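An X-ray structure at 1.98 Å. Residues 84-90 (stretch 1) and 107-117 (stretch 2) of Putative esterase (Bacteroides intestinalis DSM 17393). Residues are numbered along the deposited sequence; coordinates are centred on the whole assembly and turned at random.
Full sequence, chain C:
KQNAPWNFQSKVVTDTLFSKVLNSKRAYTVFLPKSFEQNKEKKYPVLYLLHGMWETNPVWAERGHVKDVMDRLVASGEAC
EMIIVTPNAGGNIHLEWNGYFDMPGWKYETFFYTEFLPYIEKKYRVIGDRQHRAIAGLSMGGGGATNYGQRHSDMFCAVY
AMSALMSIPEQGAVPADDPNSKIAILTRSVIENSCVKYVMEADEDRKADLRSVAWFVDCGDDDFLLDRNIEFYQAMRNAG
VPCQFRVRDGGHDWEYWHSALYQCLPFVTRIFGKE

Stretch 1 84-90: IVTPNAG
Stretch 2, residues 107-117: KYETFFYTEFL

The end of a buried strand, together with the loop that leaves it, packs against one flank of an aromatic-rich helix in a small, mostly apolar contact pinned by a single tyrosine-to-backbone hydrogen bond.

Residues 84-87 form the last part of a strand, with phi/psi running from -122/131 at Ile84 through -140/139 at Val85 and -125/112 at Thr86 to -83/156 at Pro87. Asn88 (-77/121), Ala89 (-130/23) and Gly90 (-151/-146) carry the chain out as a loop. The helix spans 108-117, with Lys107 (-91/72) at its N-cap position. The two axes approach to 11.6 Å, and their N-to-C directions make an angle of 127°, so the strand runs obliquely against the helix. The register follows from that direction: the CA of Ala89 lies 8.0 Å from the CA of Tyr108, the CA of Pro87 lies 8.3 Å from the CA of Phe116, and the CA of Val85 lies 9.9 Å from the CA of Leu117.

The helix begins regularly, with Phe111 N to Lys107 O at 3.1 Å and Phe112 N to Tyr108 O at 2.8 Å, then widens into a pi-type turn at 112-116. There Phe116 N reaches Phe111 O at 2.8 Å and Leu117 N reaches Phe112 O at 2.8 Å, both five-residue steps. Thr114 (-106/-16) and Glu115 (-121/-55) depart from ideal helical torsions in this turn. Phe116 (-68/-55) returns to them with its CA-to-CB bond directed toward the strand.

Strand alternation sets the first rule: Val85 and Pro87 point toward the helix, while Thr86 points away and hydrogen-bonds through OG1 elsewhere in the structure. Both inward residues meet Phe116, whose chi1 of -172° (t) and chi2 of 66° carry CZ to the strand. Val85, at chi1 62° (p), meets the ring edge, its CG2 3.6 Å from Phe116 CZ. Pro87, with a C-gamma endo pucker, covers one face: its CB is 3.9 Å from the centroid of the Phe116 ring, 26° off the normal. This is a CH-pi contact, in which the slightly polarised C-H groups of proline suit the electron-rich ring. Pro87 CG also reaches the edge of Phe112 (chi1 t, chi2 -87°), a looser apolar contact at 4.5 Å to CE2.

Tyr108 supplies the polar anchor. With chi1 -166° (t) and chi2 88°, its OH donates to Asn88 O at 2.9 Å, satisfying a loop carbonyl near the plane of the tyrosine ring. The same reach packs the ring's end against apolar neighbours: Tyr108 OH lies 3.3 Å from Pro87 CB, and Tyr108 CZ lies 3.6 Å from Ala89 CB.

Asn88 thus contacts the helix through its backbone, while its CA-to-CB bond points away from the helix and its side chain (chi1 -173°, chi2 26°) bonds within the loop: Gly90 N donates to Asn88 OD1 at 3.2 Å. In all, 280 Å² is buried, with Tyr108, Pro87 and Phe116 contributing most.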

# COMPACT_ATOMS: atom_id res chain seq x y z
N ILE C 84 -20.02 -13.01 -8.25
CA ILE C 84 -18.96 -12.77 -9.21
C ILE C 84 -18.96 -13.94 -10.21
O ILE C 84 -18.99 -15.11 -9.81
CB ILE C 84 -17.58 -12.64 -8.55
CG1 ILE C 84 -17.61 -11.56 -7.46
CG2 ILE C 84 -16.52 -12.22 -9.57
CD1 ILE C 84 -16.33 -11.52 -6.65
N VAL C 85 -18.94 -13.64 -11.50
CA VAL C 85 -19.04 -14.74 -12.47
C VAL C 85 -18.13 -14.55 -13.67
O VAL C 85 -17.98 -13.44 -14.19
CB VAL C 85 -20.50 -14.91 -12.95
CG1 VAL C 85 -20.94 -13.66 -13.64
CG2 VAL C 85 -20.65 -16.13 -13.89
N THR C 86 -17.52 -15.65 -14.09
CA THR C 86 -16.62 -15.68 -15.22
C THR C 86 -17.13 -16.73 -16.21
O THR C 86 -17.13 -17.92 -15.89
CB THR C 86 -15.18 -16.04 -14.79
OG1 THR C 86 -14.72 -15.09 -13.81
CG2 THR C 86 -14.23 -16.06 -16.01
N PRO C 87 -17.61 -16.30 -17.39
CA PRO C 87 -18.04 -17.28 -18.40
C PRO C 87 -16.84 -17.79 -19.21
O PRO C 87 -15.83 -17.07 -19.29
CB PRO C 87 -18.99 -16.48 -19.28
CG PRO C 87 -18.44 -15.05 -19.23
CD PRO C 87 -17.79 -14.91 -17.85
N ASN C 88 -16.92 -18.98 -19.81
CA ASN C 88 -15.83 -19.40 -20.69
C ASN C 88 -15.93 -18.68 -22.02
O ASN C 88 -16.94 -18.79 -22.73
CB ASN C 88 -15.84 -20.92 -20.93
CG ASN C 88 -14.61 -21.40 -21.70
OD1 ASN C 88 -13.55 -20.77 -21.65
ND2 ASN C 88 -14.74 -22.51 -22.42
N ALA C 89 -14.88 -17.94 -22.36
CA ALA C 89 -14.80 -17.24 -23.63
C ALA C 89 -13.48 -17.54 -24.31
O ALA C 89 -13.01 -16.74 -25.13
CB ALA C 89 -14.96 -15.74 -23.42
N GLY C 90 -12.86 -18.66 -23.96
CA GLY C 90 -11.52 -18.93 -24.46
C GLY C 90 -11.14 -20.38 -24.63
O GLY C 90 -11.96 -21.23 -24.96
N LYS C 107 -21.56 -15.79 -32.11
CA LYS C 107 -22.15 -14.54 -31.68
C LYS C 107 -22.12 -14.50 -30.15
O LYS C 107 -23.14 -14.66 -29.49
CB LYS C 107 -23.58 -14.42 -32.23
CG LYS C 107 -23.67 -14.62 -33.75
CD LYS C 107 -24.90 -13.96 -34.36
CE LYS C 107 -26.15 -14.41 -33.68
NZ LYS C 107 -27.28 -13.45 -33.87
N TYR C 108 -20.92 -14.31 -29.60
CA TYR C 108 -20.74 -14.47 -28.16
C TYR C 108 -21.47 -13.38 -27.39
O TYR C 108 -22.05 -13.64 -26.33
CB TYR C 108 -19.24 -14.46 -27.79
CG TYR C 108 -18.99 -14.96 -26.38
CD1 TYR C 108 -18.81 -16.31 -26.12
CD2 TYR C 108 -18.98 -14.08 -25.31
CE1 TYR C 108 -18.59 -16.77 -24.83
CE2 TYR C 108 -18.77 -14.52 -24.01
CZ TYR C 108 -18.57 -15.87 -23.78
OH TYR C 108 -18.36 -16.32 -22.50
N GLU C 109 -21.48 -12.17 -27.92
CA GLU C 109 -22.14 -11.08 -27.21
C GLU C 109 -23.65 -11.33 -27.13
O GLU C 109 -24.29 -11.08 -26.09
CB GLU C 109 -21.85 -9.74 -27.89
CG GLU C 109 -22.31 -8.50 -27.10
CD GLU C 109 -21.69 -7.22 -27.62
OE1 GLU C 109 -20.54 -7.28 -28.10
OE2 GLU C 109 -22.35 -6.15 -27.57
N THR C 110 -24.21 -11.86 -28.21
CA THR C 110 -25.63 -12.15 -28.22
C THR C 110 -25.91 -13.25 -27.20
O THR C 110 -26.92 -13.21 -26.50
CB THR C 110 -26.12 -12.60 -29.64
OG1 THR C 110 -25.96 -11.51 -30.55
CG2 THR C 110 -27.58 -13.01 -29.59
N PHE C 111 -25.01 -14.22 -27.10
CA PHE C 111 -25.11 -15.24 -26.07
C PHE C 111 -25.05 -14.60 -24.67
O PHE C 111 -25.83 -14.94 -23.78
CB PHE C 111 -23.98 -16.28 -26.21
CG PHE C 111 -23.57 -16.91 -24.90
CD1 PHE C 111 -24.39 -17.82 -24.26
CD2 PHE C 111 -22.36 -16.57 -24.30
CE1 PHE C 111 -24.02 -18.40 -23.06
CE2 PHE C 111 -21.97 -17.15 -23.12
CZ PHE C 111 -22.80 -18.05 -22.48
N PHE C 112 -24.12 -13.67 -24.50
CA PHE C 112 -23.90 -13.05 -23.19
C PHE C 112 -25.17 -12.33 -22.70
O PHE C 112 -25.65 -12.57 -21.60
CB PHE C 112 -22.73 -12.06 -23.24
CG PHE C 112 -22.40 -11.46 -21.90
CD1 PHE C 112 -23.04 -10.31 -21.47
CD2 PHE C 112 -21.46 -12.06 -21.07
CE1 PHE C 112 -22.74 -9.75 -20.22
CE2 PHE C 112 -21.15 -11.51 -19.82
CZ PHE C 112 -21.80 -10.36 -19.40
N TYR C 113 -25.72 -11.47 -23.55
CA TYR C 113 -26.85 -10.63 -23.18
C TYR C 113 -28.24 -11.25 -23.27
O TYR C 113 -29.14 -10.81 -22.55
CB TYR C 113 -26.85 -9.35 -24.02
CG TYR C 113 -25.73 -8.47 -23.56
CD1 TYR C 113 -25.85 -7.73 -22.38
CD2 TYR C 113 -24.55 -8.41 -24.27
CE1 TYR C 113 -24.81 -6.93 -21.93
CE2 TYR C 113 -23.50 -7.62 -23.83
CZ TYR C 113 -23.64 -6.88 -22.66
OH TYR C 113 -22.60 -6.11 -22.23
N THR C 114 -28.44 -12.25 -24.13
CA THR C 114 -29.80 -12.78 -24.27
C THR C 114 -29.94 -14.14 -23.62
O THR C 114 -31.06 -14.59 -23.39
CB THR C 114 -30.24 -12.91 -25.76
OG1 THR C 114 -29.47 -13.94 -26.39
CG2 THR C 114 -30.04 -11.59 -26.51
N GLU C 115 -28.82 -14.80 -23.32
CA GLU C 115 -28.87 -16.12 -22.69
C GLU C 115 -28.14 -16.18 -21.33
O GLU C 115 -28.71 -16.59 -20.32
CB GLU C 115 -28.28 -17.18 -23.62
CG GLU C 115 -29.07 -17.45 -24.90
CD GLU C 115 -28.43 -18.55 -25.75
OE1 GLU C 115 -27.20 -18.51 -25.95
OE2 GLU C 115 -29.16 -19.45 -26.20
N PHE C 116 -26.87 -15.77 -21.33
CA PHE C 116 -26.05 -15.94 -20.13
C PHE C 116 -26.52 -15.04 -18.99
O PHE C 116 -26.81 -15.52 -17.90
CB PHE C 116 -24.57 -15.67 -20.43
CG PHE C 116 -23.64 -16.01 -19.29
CD1 PHE C 116 -23.49 -17.32 -18.87
CD2 PHE C 116 -22.92 -15.01 -18.65
CE1 PHE C 116 -22.62 -17.64 -17.83
CE2 PHE C 116 -22.05 -15.32 -17.59
CZ PHE C 116 -21.91 -16.63 -17.18
N LEU C 117 -26.59 -13.74 -19.25
CA LEU C 117 -26.92 -12.77 -18.20
C LEU C 117 -28.30 -13.04 -17.56
O LEU C 117 -28.41 -13.09 -16.33
CB LEU C 117 -26.84 -11.35 -18.75
CG LEU C 117 -26.94 -10.20 -17.75
CD1 LEU C 117 -26.08 -9.04 -18.19
CD2 LEU C 117 -28.40 -9.75 -17.61